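Local atomic coordinates of amidohydrolase 2 (Bifidobacterium longum subsp. infantis, PDB entry 6UVZ), a protein that probably acts as a hydrolase of the metal-dependent amidohydrolase superfamily, built on a TIM-barrel fold. Residues D10-W16 / Y216-V222; Q21-W25 / V60-D64; C138-L144 / G165-G169; L144-A148 / A177-L181; L181-S187 / T208-K213. All coordinates share one frame; numbering follows the deposited sequence.

The five contacts belong to one TIM barrel, whose parallel strands run in order from 7-13 to 214-216. Contact 1 joins the ends of this series, and the other four fall between its segments. Contact 2 comes next and touches contact 1 through Trp-16 and Trp-25, with centres about 16 Å apart. Contacts 3 and 4 interleave along the chain and share Leu-144; contact 5 follows and shares Leu-181 with contact 4. The centres of contacts 2 and 5 are about 32 Å apart, on opposite sides of the chain's centre. Contact 1 thus closes the barrel, while contacts 3 to 5 join its wall from loops after the strands, along helices 144-153 and 172-181, to loops before them.

Contact 1. Residues D10-W16 / Y216-V222; sequences DSHFHIW and YSSNWPV
Asp-10 OD2 is held by two backbone N-H groups, one from each segment. His-12 N reaches it at 3.2 Å on the anti lone pair, which makes an Asx turn. Ser-218 N gives a second, weak bond from across the contact. With CG anti to the backbone N (chi1 -155°), the carboxylate is carried over to this serine. An alanine here would remove the carboxylate and would probably leave the N-H groups of His-12 and Ser-218 without this shared acceptor.

Backbone bonds continue on both sides of the carboxylate. Ser-11 N donates to Tyr-216 O at 3.2 Å, Asn-219 N to His-12 O at 3.1 Å, and His-14 N to Trp-220 O at 2.8 Å. The peptide bond before Pro-221 is cis. The Pro-221 ring meets Trp-16, with CG 3.7 Å from CH2, and its CB lies over the Trp-220 ring.

His-12 and His-14 form a His-X-His pair at the end of the first strand. In relatives such a pair binds a metal, and the arrangement here is consistent with such a site. The Asn-219 side chain runs beside His-12, its amide turned 70° from the imidazole, and its OD1 lies at the edge of the His-14 ring. Lys-190 NZ bonds His-12 ND1, Val-58 O bonds His-14 ND1, and Gly-193 O bonds Asn-219 ND2. The contact closes the TIM barrel, bringing its first strand against the chain leaving the last, 214-216. Strand 7-13 pairs with strand 51-58 on its other flank, while Leu-41 of helix 38-47 packs on Phe-13 and Trp-220.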
# COMPACT_ATOMS: atom_id res chain seq x y z
N ASP A 10 6.18 -8.31 -0.58
CA ASP A 10 6.15 -6.86 -0.75
C ASP A 10 4.70 -6.42 -0.92
O ASP A 10 4.09 -6.65 -1.97
CB ASP A 10 6.99 -6.44 -1.95
CG ASP A 10 7.49 -5.01 -1.84
OD1 ASP A 10 8.71 -4.80 -2.01
OD2 ASP A 10 6.68 -4.11 -1.56
N SER A 11 4.15 -5.76 0.10
CA SER A 11 2.74 -5.38 0.06
C SER A 11 2.48 -4.09 -0.72
O SER A 11 1.32 -3.68 -0.82
CB SER A 11 2.20 -5.24 1.48
OG SER A 11 2.93 -4.27 2.21
N HIS A 12 3.51 -3.46 -1.29
CA HIS A 12 3.32 -2.20 -1.99
C HIS A 12 4.52 -1.95 -2.90
O HIS A 12 5.60 -1.61 -2.41
CB HIS A 12 3.14 -1.06 -1.00
CG HIS A 12 2.76 0.25 -1.62
ND1 HIS A 12 1.50 0.79 -1.50
CD2 HIS A 12 3.47 1.13 -2.37
CE1 HIS A 12 1.45 1.94 -2.15
NE2 HIS A 12 2.64 2.17 -2.68
N PHE A 13 4.32 -2.10 -4.21
CA PHE A 13 5.35 -1.76 -5.18
C PHE A 13 4.67 -1.28 -6.46
O PHE A 13 3.48 -1.49 -6.67
CB PHE A 13 6.28 -2.95 -5.47
CG PHE A 13 5.72 -3.94 -6.46
CD1 PHE A 13 6.06 -3.87 -7.80
CD2 PHE A 13 4.86 -4.94 -6.04
CE1 PHE A 13 5.55 -4.78 -8.71
CE2 PHE A 13 4.35 -5.86 -6.95
CZ PHE A 13 4.70 -5.78 -8.28
N HIS A 14 5.46 -0.62 -7.31
CA HIS A 14 4.96 -0.07 -8.56
C HIS A 14 5.87 -0.48 -9.71
O HIS A 14 7.06 -0.73 -9.53
CB HIS A 14 4.89 1.47 -8.51
CG HIS A 14 4.13 2.01 -7.35
ND1 HIS A 14 2.75 2.01 -7.29
CD2 HIS A 14 4.55 2.59 -6.20
CE1 HIS A 14 2.36 2.55 -6.15
NE2 HIS A 14 3.43 2.91 -5.47
N ILE A 15 5.27 -0.55 -10.91
CA ILE A 15 6.01 -0.71 -12.15
C ILE A 15 5.34 0.18 -13.20
O ILE A 15 4.12 0.38 -13.18
CB ILE A 15 6.05 -2.18 -12.65
CG1 ILE A 15 4.64 -2.75 -12.78
CG2 ILE A 15 6.91 -3.03 -11.73
CD1 ILE A 15 4.60 -4.13 -13.38
N TRP A 16 6.15 0.71 -14.11
CA TRP A 16 5.61 1.54 -15.19
C TRP A 16 6.63 1.62 -16.32
O TRP A 16 7.80 1.29 -16.16
CB TRP A 16 5.24 2.94 -14.70
CG TRP A 16 6.38 3.72 -14.10
CD1 TRP A 16 7.42 4.29 -14.77
CD2 TRP A 16 6.57 4.04 -12.72
NE1 TRP A 16 8.26 4.93 -13.89
CE2 TRP A 16 7.76 4.79 -12.62
CE3 TRP A 16 5.86 3.75 -11.55
CZ2 TRP A 16 8.25 5.26 -11.40
CZ3 TRP A 16 6.34 4.22 -10.34
CH2 TRP A 16 7.53 4.97 -10.28
N TYR A 216 4.99 -5.17 5.75
CA TYR A 216 6.23 -4.70 5.14
C TYR A 216 5.93 -4.13 3.77
O TYR A 216 5.26 -4.76 2.95
CB TYR A 216 7.26 -5.82 5.03
CG TYR A 216 8.34 -5.50 4.01
CD1 TYR A 216 9.33 -4.58 4.29
CD2 TYR A 216 8.35 -6.12 2.77
CE1 TYR A 216 10.31 -4.28 3.35
CE2 TYR A 216 9.32 -5.83 1.83
CZ TYR A 216 10.30 -4.91 2.13
OH TYR A 216 11.27 -4.62 1.19
N SER A 217 6.46 -2.93 3.50
CA SER A 217 6.25 -2.25 2.23
C SER A 217 7.55 -1.57 1.82
O SER A 217 8.19 -0.90 2.63
CB SER A 217 5.12 -1.23 2.34
OG SER A 217 5.15 -0.32 1.25
N SER A 218 7.93 -1.74 0.55
CA SER A 218 9.13 -1.12 0.02
C SER A 218 8.86 0.19 -0.69
O SER A 218 9.76 1.05 -0.74
CB SER A 218 9.83 -2.07 -0.96
OG SER A 218 9.05 -2.27 -2.13
N ASN A 219 7.66 0.38 -1.25
CA ASN A 219 7.32 1.56 -2.04
C ASN A 219 8.27 1.72 -3.23
O ASN A 219 8.54 2.83 -3.68
CB ASN A 219 7.30 2.83 -1.18
CG ASN A 219 6.46 3.93 -1.79
OD1 ASN A 219 5.60 3.68 -2.64
ND2 ASN A 219 6.69 5.16 -1.36
N TRP A 220 8.77 0.60 -3.74
CA TRP A 220 9.69 0.62 -4.87
C TRP A 220 8.92 0.96 -6.15
O TRP A 220 7.79 0.51 -6.33
CB TRP A 220 10.38 -0.73 -5.00
CG TRP A 220 11.42 -0.82 -6.07
CD1 TRP A 220 12.74 -0.51 -5.95
CD2 TRP A 220 11.22 -1.25 -7.42
NE1 TRP A 220 13.38 -0.72 -7.15
CE2 TRP A 220 12.47 -1.17 -8.07
CE3 TRP A 220 10.11 -1.69 -8.14
CZ2 TRP A 220 12.64 -1.52 -9.40
CZ3 TRP A 220 10.28 -2.03 -9.47
CH2 TRP A 220 11.54 -1.95 -10.09
N PRO A 221 9.52 1.74 -7.07
CA PRO A 221 10.85 2.34 -6.99
C PRO A 221 10.86 3.77 -6.45
O PRO A 221 11.88 4.46 -6.57
CB PRO A 221 11.31 2.32 -8.45
CG PRO A 221 10.05 2.56 -9.20
CD PRO A 221 8.93 1.93 -8.40
N VAL A 222 9.74 4.22 -5.88
CA VAL A 222 9.67 5.56 -5.33
C VAL A 222 10.61 5.73 -4.14
O VAL A 222 11.04 6.85 -3.84
CB VAL A 222 8.22 5.91 -4.94
CG1 VAL A 222 8.09 7.37 -4.56
CG2 VAL A 222 7.28 5.57 -6.09

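Contact 2. Residues Q21-W25 / V60-D64; sequences QDLPW and VDAAD
Trp-25 NE1 donates to Val-60 O at 2.8 Å, tying together two loops that follow the first and second strands of the TIM barrel. This is the closely packed half of the contact. CG of Trp-25 lies between the backbone N and the carbonyl carbon (chi1 63°), and the indole presents its N-H edge to the 60-64 loop. Asp-61 O lies in plane at the same edge. A phenylalanine in its place would have no N-H and would probably leave Val-60 O without this donor. Leu-23 CD2 packs nearby on Val-60 CG2 at 4.1 Å. Trp-16 backs this half, meeting Trp-25 edge-to-face and touching Leu-23 and Val-60.

The other half is more exposed to solvent, with a single direct bond. Ala-63 N donates to Asp-22 O at 3.0 Å, almost in line with the carbonyl. Beside this bond the Ala-63 methyl rests against the Asp-22 carboxylate, with CB 3.7 Å from OD2. Beyond it the contact loosens and water takes over. One water accepts from both Asp-22 N and Asp-64 N. Gln-21 OE1 is held by Asp-17 N, and a second water accepts from Gln-21 NE2 at 3.1 Å and donates to Asp-64 O at 3.2 Å.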
# COMPACT_ATOMS: atom_id res chain seq x y z
N GLN A 21 3.15 4.25 -21.34
CA GLN A 21 2.19 4.81 -20.41
C GLN A 21 2.41 6.31 -20.27
O GLN A 21 3.48 6.84 -20.57
CB GLN A 21 2.29 4.14 -19.03
CG GLN A 21 1.94 2.66 -19.04
CD GLN A 21 2.15 2.01 -17.69
OE1 GLN A 21 3.24 1.54 -17.37
NE2 GLN A 21 1.09 1.97 -16.89
N ASP A 22 1.37 6.99 -19.80
CA ASP A 22 1.38 8.44 -19.58
C ASP A 22 1.17 8.70 -18.10
O ASP A 22 0.05 8.55 -17.59
CB ASP A 22 0.31 9.13 -20.42
CG ASP A 22 0.35 10.64 -20.30
OD1 ASP A 22 1.35 11.17 -19.79
OD2 ASP A 22 -0.63 11.29 -20.72
N LEU A 23 2.24 9.08 -17.41
CA LEU A 23 2.16 9.40 -15.99
C LEU A 23 2.43 10.89 -15.80
O LEU A 23 3.59 11.32 -15.92
CB LEU A 23 3.16 8.57 -15.18
CG LEU A 23 2.75 7.15 -14.77
CD1 LEU A 23 2.60 6.23 -15.97
CD2 LEU A 23 3.75 6.57 -13.78
N PRO A 24 1.42 11.70 -15.51
CA PRO A 24 1.66 13.15 -15.41
C PRO A 24 2.52 13.54 -14.23
O PRO A 24 3.32 14.48 -14.33
CB PRO A 24 0.24 13.73 -15.31
CG PRO A 24 -0.57 12.63 -14.71
CD PRO A 24 0.01 11.36 -15.27
N TRP A 25 2.39 12.85 -13.10
CA TRP A 25 3.17 13.17 -11.91
C TRP A 25 4.66 12.88 -12.08
O TRP A 25 5.45 13.27 -11.22
CB TRP A 25 2.64 12.40 -10.70
CG TRP A 25 2.75 10.91 -10.83
CD1 TRP A 25 1.85 10.07 -11.41
CD2 TRP A 25 3.83 10.09 -10.37
NE1 TRP A 25 2.30 8.77 -11.34
CE2 TRP A 25 3.52 8.76 -10.71
CE3 TRP A 25 5.03 10.35 -9.71
CZ2 TRP A 25 4.36 7.69 -10.40
CZ3 TRP A 25 5.87 9.29 -9.41
CH2 TRP A 25 5.53 7.98 -9.75
N VAL A 60 -0.45 3.17 -10.35
CA VAL A 60 0.59 4.18 -10.47
C VAL A 60 0.01 5.54 -10.87
O VAL A 60 0.74 6.42 -11.33
CB VAL A 60 1.69 3.75 -11.45
CG1 VAL A 60 2.36 2.47 -10.96
CG2 VAL A 60 1.11 3.54 -12.84
N ASP A 61 -1.30 5.73 -10.69
CA ASP A 61 -1.98 6.99 -11.04
C ASP A 61 -1.75 7.34 -12.51
O ASP A 61 -1.36 8.46 -12.85
CB ASP A 61 -1.52 8.12 -10.11
CG ASP A 61 -2.49 9.29 -10.11
OD1 ASP A 61 -3.59 9.15 -9.54
OD2 ASP A 61 -2.14 10.35 -10.67
N ALA A 62 -2.00 6.37 -13.38
CA ALA A 62 -1.81 6.56 -14.80
C ALA A 62 -2.94 7.40 -15.39
O ALA A 62 -4.04 7.50 -14.83
CB ALA A 62 -1.73 5.21 -15.52
N ALA A 63 -2.66 8.01 -16.55
CA ALA A 63 -3.65 8.84 -17.21
C ALA A 63 -4.78 8.00 -17.80
O ALA A 63 -5.95 8.38 -17.72
CB ALA A 63 -3.00 9.70 -18.29
N ASP A 64 -4.44 6.86 -18.39
CA ASP A 64 -5.42 5.94 -18.97
C ASP A 64 -5.51 4.73 -18.05
O ASP A 64 -4.67 3.83 -18.11
CB ASP A 64 -5.02 5.55 -20.39
CG ASP A 64 -6.12 4.81 -21.12
OD1 ASP A 64 -7.18 4.55 -20.52
OD2 ASP A 64 -5.92 4.48 -22.31
O HOH W 1 -1.59 3.07 -18.09
O HOH W 2 -1.47 5.73 -19.25

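Contact 3. Residues C138-L144 / G165-G169; sequences CNRGPEL and GNVPG
Asn-166 lays its side chain along the carbonyl of Asn-139 and toward the sulfur of Cys-138. Its CB is 3.6 Å from Asn-139 O. CG sits anti to its own carbonyl carbon (chi1 -71°), which keeps the chain running beside the same oxygen. CG is 3.7 Å from Asn-139 O, and ND2 stays equally near. At the tip, ND2 also comes within 4.1 Å of Cys-138 SG. No hydrogen bond crosses between the segments, so the loops meet by packing.

Farther along, Gly-141 CA faces Asn-166 O at 3.3 Å. A CB on Gly-141 would probably be tight against that oxygen and Pro-168 CD, and crowded by Pro-142 CD. Gly-165 has positive phi (77°), which by itself favours glycine, and Leu-144 CD1 lies 3.9 Å from its carbonyl O. The same methyl meets Val-167 CG1 at 3.7 Å, the two side chains crossing at a slant. This is the apolar part of the contact. On the outer side of the 138-144 loop, Arg-140 NE and Glu-143 OE2 form a salt bridge within the segment. Glu-143 is the N-cap residue of helix 144-153, and a type I turn from Gly-141 to Leu-144 leads into that helix. Leu-178 of helix 172-181 lies behind both Leu-144 and Val-167. Such packing between loops that leave neighbouring parallel strands for their helices is typical of a TIM barrel.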
# COMPACT_ATOMS: atom_id res chain seq x y z
N CYS A 138 -4.72 5.98 0.83
CA CYS A 138 -3.60 6.91 0.72
C CYS A 138 -4.17 8.32 0.72
O CYS A 138 -4.80 8.74 -0.26
CB CYS A 138 -2.79 6.64 -0.55
SG CYS A 138 -1.35 7.72 -0.74
N ASN A 139 -3.96 9.04 1.82
CA ASN A 139 -4.60 10.34 2.00
C ASN A 139 -3.62 11.42 2.43
O ASN A 139 -2.40 11.23 2.36
CB ASN A 139 -5.72 10.22 3.04
CG ASN A 139 -5.20 9.81 4.40
OD1 ASN A 139 -4.19 9.12 4.51
ND2 ASN A 139 -5.90 10.23 5.45
N ARG A 140 -4.15 12.56 2.88
CA ARG A 140 -3.34 13.63 3.41
C ARG A 140 -3.08 13.40 4.90
O ARG A 140 -3.59 12.46 5.51
CB ARG A 140 -4.02 14.99 3.19
CG ARG A 140 -4.48 15.26 1.77
CD ARG A 140 -5.14 16.63 1.69
NE ARG A 140 -5.86 16.85 0.44
CZ ARG A 140 -5.37 17.51 -0.60
NH1 ARG A 140 -4.15 18.02 -0.54
NH2 ARG A 140 -6.10 17.67 -1.70
N GLY A 141 -2.28 14.28 5.49
CA GLY A 141 -1.98 14.21 6.90
C GLY A 141 -3.17 14.52 7.80
O GLY A 141 -3.61 13.67 8.58
N PRO A 142 -3.70 15.74 7.71
CA PRO A 142 -4.78 16.13 8.64
C PRO A 142 -6.10 15.42 8.41
O PRO A 142 -6.95 15.44 9.31
CB PRO A 142 -4.92 17.64 8.39
CG PRO A 142 -4.45 17.83 6.99
CD PRO A 142 -3.32 16.85 6.82
N GLU A 143 -6.30 14.79 7.26
CA GLU A 143 -7.58 14.18 6.94
C GLU A 143 -7.75 12.78 7.51
O GLU A 143 -8.76 12.13 7.23
CB GLU A 143 -7.78 14.14 5.42
CG GLU A 143 -7.67 15.51 4.76
CD GLU A 143 -8.34 15.55 3.40
OE1 GLU A 143 -8.97 14.55 3.00
OE2 GLU A 143 -8.23 16.60 2.72
N LEU A 144 -6.80 12.30 8.32
CA LEU A 144 -6.92 10.97 8.90
C LEU A 144 -8.06 10.86 9.91
O LEU A 144 -8.50 9.75 10.20
CB LEU A 144 -5.60 10.57 9.57
CG LEU A 144 -4.84 9.41 8.92
CD1 LEU A 144 -3.65 9.01 9.77
CD2 LEU A 144 -5.77 8.22 8.70
N GLY A 165 0.06 6.33 7.09
CA GLY A 165 -0.96 7.35 7.14
C GLY A 165 -0.55 8.71 6.61
O GLY A 165 -1.36 9.64 6.65
N ASN A 166 0.69 8.86 6.12
CA ASN A 166 1.21 10.14 5.65
C ASN A 166 1.09 11.22 6.72
O ASN A 166 0.76 12.37 6.44
CB ASN A 166 0.52 10.58 4.35
CG ASN A 166 0.91 9.73 3.16
OD1 ASN A 166 1.86 10.04 2.45
ND2 ASN A 166 0.16 8.65 2.93
N VAL A 167 1.38 10.84 7.96
CA VAL A 167 1.26 11.76 9.10
C VAL A 167 2.51 12.64 9.17
O VAL A 167 3.60 12.19 8.79
CB VAL A 167 1.06 10.99 10.41
CG1 VAL A 167 -0.24 10.21 10.37
CG2 VAL A 167 2.23 10.06 10.68
N PRO A 168 2.39 13.89 9.62
CA PRO A 168 3.60 14.71 9.78
C PRO A 168 4.46 14.26 10.94
O PRO A 168 5.69 14.22 10.82
CB PRO A 168 3.04 16.12 9.99
CG PRO A 168 1.61 16.06 9.53
CD PRO A 168 1.16 14.67 9.83
N GLY A 169 3.85 13.92 12.08
CA GLY A 169 4.60 13.49 13.24
C GLY A 169 3.72 13.07 14.40
O GLY A 169 2.71 12.38 14.19

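Contact 4. Residues L144-A148 / A177-L181; sequences LGDMA and ALAAL
Ala-177 CB lies over one face of the peptide group that joins Leu-144 to Gly-145. It is 3.5 Å from Leu-144 O and 4.0 Å from Gly-145 N. No aromatic ring or side-chain amide takes part, so this peptide is the flat group of the contact. Gly-145 has no side chain, and one there would point away from the other helix. The two backbones come near at this point, with Gly-145 CA 5.1 Å from Ala-177 CA.

Leu-144 splits its two methyls between two leucines. CD1 meets Leu-178 CD2 at 3.7 Å, and CD2 meets Leu-181 CD1 at the same distance. These are neighbouring helices of the outer layer of the TIM barrel, 144-153 and 172-181. They run in nearly the same direction, with segment axes 21° apart and 8.8 Å at closest approach. Small residues at the interface are consistent with this spacing: Ala-148 CB touches Ala-180 CB at 4.0 Å.

Leu-181 reaches across one turn later. Its CG is anti to its carbonyl carbon (chi1 -70°), and the branch straddles two residues of helix 144-153. While CD1 goes to Leu-144, CD2 lies 3.7 Å from Ala-148 CA. Met-147, present as selenomethionine, sends its selenium end away from helix 172-181, and its side chain packs on Leu-106 and Asn-139.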
# COMPACT_ATOMS: atom_id res chain seq x y z
N LEU A 144 -6.80 12.30 8.32
CA LEU A 144 -6.92 10.97 8.90
C LEU A 144 -8.06 10.86 9.91
O LEU A 144 -8.50 9.75 10.20
CB LEU A 144 -5.60 10.57 9.57
CG LEU A 144 -4.84 9.41 8.92
CD1 LEU A 144 -3.65 9.01 9.77
CD2 LEU A 144 -5.77 8.22 8.70
N GLY A 145 -8.53 11.99 10.44
CA GLY A 145 -9.63 11.94 11.39
C GLY A 145 -10.93 11.47 10.76
O GLY A 145 -11.66 10.67 11.35
N ASP A 146 -11.23 11.97 9.56
CA ASP A 146 -12.46 11.56 8.89
C ASP A 146 -12.37 10.13 8.38
O ASP A 146 -13.40 9.46 8.26
CB ASP A 146 -12.78 12.52 7.74
CG ASP A 146 -12.91 13.96 8.20
OD1 ASP A 146 -11.95 14.73 8.03
OD2 ASP A 146 -13.98 14.31 8.74
N MSE A 147 -11.17 9.66 8.07
CA MSE A 147 -10.97 8.29 7.61
C MSE A 147 -11.35 7.30 8.70
O MSE A 147 -11.93 6.25 8.43
CB MSE A 147 -9.52 8.07 7.18
CG MSE A 147 -8.99 9.11 6.21
SE MSE A 147 -9.95 9.15 4.51
CE MSE A 147 -9.26 10.84 3.83
N ALA A 148 -11.01 7.64 9.95
CA ALA A 148 -11.32 6.77 11.07
C ALA A 148 -12.82 6.58 11.23
O ALA A 148 -13.30 5.47 11.47
CB ALA A 148 -10.70 7.32 12.36
N ALA A 177 -6.27 9.61 15.63
CA ALA A 177 -6.83 8.93 14.46
C ALA A 177 -6.18 7.58 14.24
O ALA A 177 -6.86 6.60 13.92
CB ALA A 177 -6.68 9.81 13.22
N LEU A 178 -4.85 7.50 14.41
CA LEU A 178 -4.16 6.22 14.25
C LEU A 178 -4.57 5.22 15.32
O LEU A 178 -4.52 4.01 15.09
CB LEU A 178 -2.65 6.44 14.26
CG LEU A 178 -2.04 7.12 13.04
CD1 LEU A 178 -0.57 7.42 13.26
CD2 LEU A 178 -2.23 6.26 11.80
N ALA A 179 -4.97 5.71 16.50
CA ALA A 179 -5.42 4.81 17.55
C ALA A 179 -6.82 4.28 17.29
O ALA A 179 -7.13 3.14 17.67
CB ALA A 179 -5.37 5.52 18.91
N ALA A 180 -7.67 5.07 16.64
CA ALA A 180 -9.02 4.61 16.32
C ALA A 180 -8.99 3.56 15.22
O ALA A 180 -9.75 2.58 15.26
CB ALA A 180 -9.90 5.79 15.92
N LEU A 181 -8.12 3.74 14.22
CA LEU A 181 -8.02 2.76 13.14
C LEU A 181 -7.45 1.44 13.65
O LEU A 181 -7.85 0.37 13.18
CB LEU A 181 -7.15 3.32 12.01
CG LEU A 181 -7.76 4.46 11.20
CD1 LEU A 181 -6.74 5.04 10.24
CD2 LEU A 181 -8.99 3.97 10.45

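Contact 5. Residues L181-S187 / T208-K213; sequences LAELPNS and TFGPKK
Lys-213 NZ donates to two backbone carbonyls of the 181-187 loop, Leu-184 O at 2.6 Å and Ala-182 O at 2.8 Å. The bond to Leu-184 runs nearly straight out from the carbonyl. Ala-182 O is met from above its plane, 50° out of it. The lysine chain bends at chi3 (70°), and its CE passes close to Ser-187 O and OG on the way to the ammonium group.

Beside it, the Ala-182 methyl sits over one face of the Phe-209 ring. Its CB is 3.8 Å from the ring centroid, only 14° off the normal. Ser-187 OG lies at the edge of the same ring.

A second layer fixes the loop that offers these carbonyls. Leu-181 O accepts from Leu-184 N at 3.1 Å, closing a type I turn, and from Ser-187 OG at 2.6 Å. The two donors approach from opposite faces of its plane. On the other segment, Gly-210 takes positive phi where helix 199-209 ends, and a type I turn then leads to Lys-213. Both segments link a helix to the next strand, an arrangement typical of the N-terminal strand end of a TIM barrel.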
# COMPACT_ATOMS: atom_id res chain seq x y z
N LEU A 181 -8.12 3.74 14.22
CA LEU A 181 -8.02 2.76 13.14
C LEU A 181 -7.45 1.44 13.65
O LEU A 181 -7.85 0.37 13.18
CB LEU A 181 -7.15 3.32 12.01
CG LEU A 181 -7.76 4.46 11.20
CD1 LEU A 181 -6.74 5.04 10.24
CD2 LEU A 181 -8.99 3.97 10.45
N ALA A 182 -6.52 1.50 14.61
CA ALA A 182 -5.95 0.28 15.16
C ALA A 182 -6.97 -0.55 15.93
O ALA A 182 -6.71 -1.73 16.20
CB ALA A 182 -4.76 0.62 16.07
N GLU A 183 -8.11 0.03 16.28
CA GLU A 183 -9.16 -0.69 16.98
C GLU A 183 -10.06 -1.48 16.04
O GLU A 183 -10.83 -2.33 16.51
CB GLU A 183 -10.01 0.28 17.81
CG GLU A 183 -10.63 -0.33 19.05
CD GLU A 183 -9.62 -0.61 20.15
OE1 GLU A 183 -8.46 -0.14 20.03
OE2 GLU A 183 -9.98 -1.29 21.13
N LEU A 184 -9.98 -1.23 14.73
CA LEU A 184 -10.79 -1.95 13.75
C LEU A 184 -10.23 -3.35 13.52
O LEU A 184 -9.02 -3.57 13.59
CB LEU A 184 -10.82 -1.18 12.43
CG LEU A 184 -11.38 0.24 12.50
CD1 LEU A 184 -11.30 0.92 11.14
CD2 LEU A 184 -12.80 0.25 13.03
N PRO A 185 -11.10 -4.33 13.24
CA PRO A 185 -10.63 -5.72 13.13
C PRO A 185 -9.89 -6.02 11.84
O PRO A 185 -9.07 -6.95 11.82
CB PRO A 185 -11.93 -6.53 13.22
CG PRO A 185 -12.98 -5.61 12.71
CD PRO A 185 -12.57 -4.23 13.15
N ASN A 186 -10.14 -5.28 10.75
CA ASN A 186 -9.53 -5.57 9.46
C ASN A 186 -8.71 -4.39 8.94
O ASN A 186 -8.62 -4.18 7.72
CB ASN A 186 -10.59 -5.98 8.44
CG ASN A 186 -11.38 -7.19 8.89
OD1 ASN A 186 -10.90 -8.32 8.80
ND2 ASN A 186 -12.60 -6.96 9.36
N SER A 187 -8.11 -3.62 9.83
CA SER A 187 -7.26 -2.50 9.44
C SER A 187 -5.80 -2.95 9.41
O SER A 187 -5.37 -3.77 10.22
CB SER A 187 -7.43 -1.33 10.40
OG SER A 187 -7.06 -1.69 11.72
N THR A 208 0.49 0.54 18.94
CA THR A 208 -0.96 0.69 18.89
C THR A 208 -1.60 -0.31 17.93
O THR A 208 -2.68 -0.84 18.22
CB THR A 208 -1.34 2.12 18.50
OG1 THR A 208 -0.67 2.48 17.29
CG2 THR A 208 -0.94 3.09 19.60
N PHE A 209 -0.96 -0.58 16.80
CA PHE A 209 -1.54 -1.52 15.83
C PHE A 209 -1.26 -2.97 16.21
O PHE A 209 -2.11 -3.84 15.99
CB PHE A 209 -1.01 -1.22 14.43
CG PHE A 209 -1.79 -0.16 13.70
CD1 PHE A 209 -2.95 -0.48 13.02
CD2 PHE A 209 -1.35 1.15 13.68
CE1 PHE A 209 -3.67 0.48 12.35
CE2 PHE A 209 -2.06 2.13 13.00
CZ PHE A 209 -3.23 1.79 12.33
N GLY A 210 -0.09 -3.25 16.77
CA GLY A 210 0.27 -4.59 17.14
C GLY A 210 1.07 -5.29 16.06
O GLY A 210 1.16 -4.81 14.92
N PRO A 211 1.66 -6.43 16.39
CA PRO A 211 2.50 -7.15 15.42
C PRO A 211 1.72 -7.92 14.37
O PRO A 211 2.33 -8.48 13.45
CB PRO A 211 3.30 -8.11 16.31
CG PRO A 211 2.37 -8.40 17.45
CD PRO A 211 1.61 -7.12 17.70
N LYS A 212 0.39 -7.98 14.47
CA LYS A 212 -0.43 -8.75 13.54
C LYS A 212 -1.06 -7.90 12.44
O LYS A 212 -1.64 -8.46 11.51
CB LYS A 212 -1.54 -9.49 14.30
CG LYS A 212 -1.04 -10.59 15.21
CD LYS A 212 -0.36 -11.70 14.41
CE LYS A 212 0.12 -12.82 15.31
NZ LYS A 212 0.77 -13.91 14.54
N LYS A 213 -0.96 -6.57 12.52
CA LYS A 213 -1.61 -5.67 11.58
C LYS A 213 -0.62 -4.65 11.05
O LYS A 213 -0.96 -3.48 10.84
CB LYS A 213 -2.82 -5.00 12.23
CG LYS A 213 -3.91 -5.99 12.63
CD LYS A 213 -4.79 -5.45 13.75
CE LYS A 213 -5.68 -4.31 13.28
NZ LYS A 213 -6.59 -3.83 14.35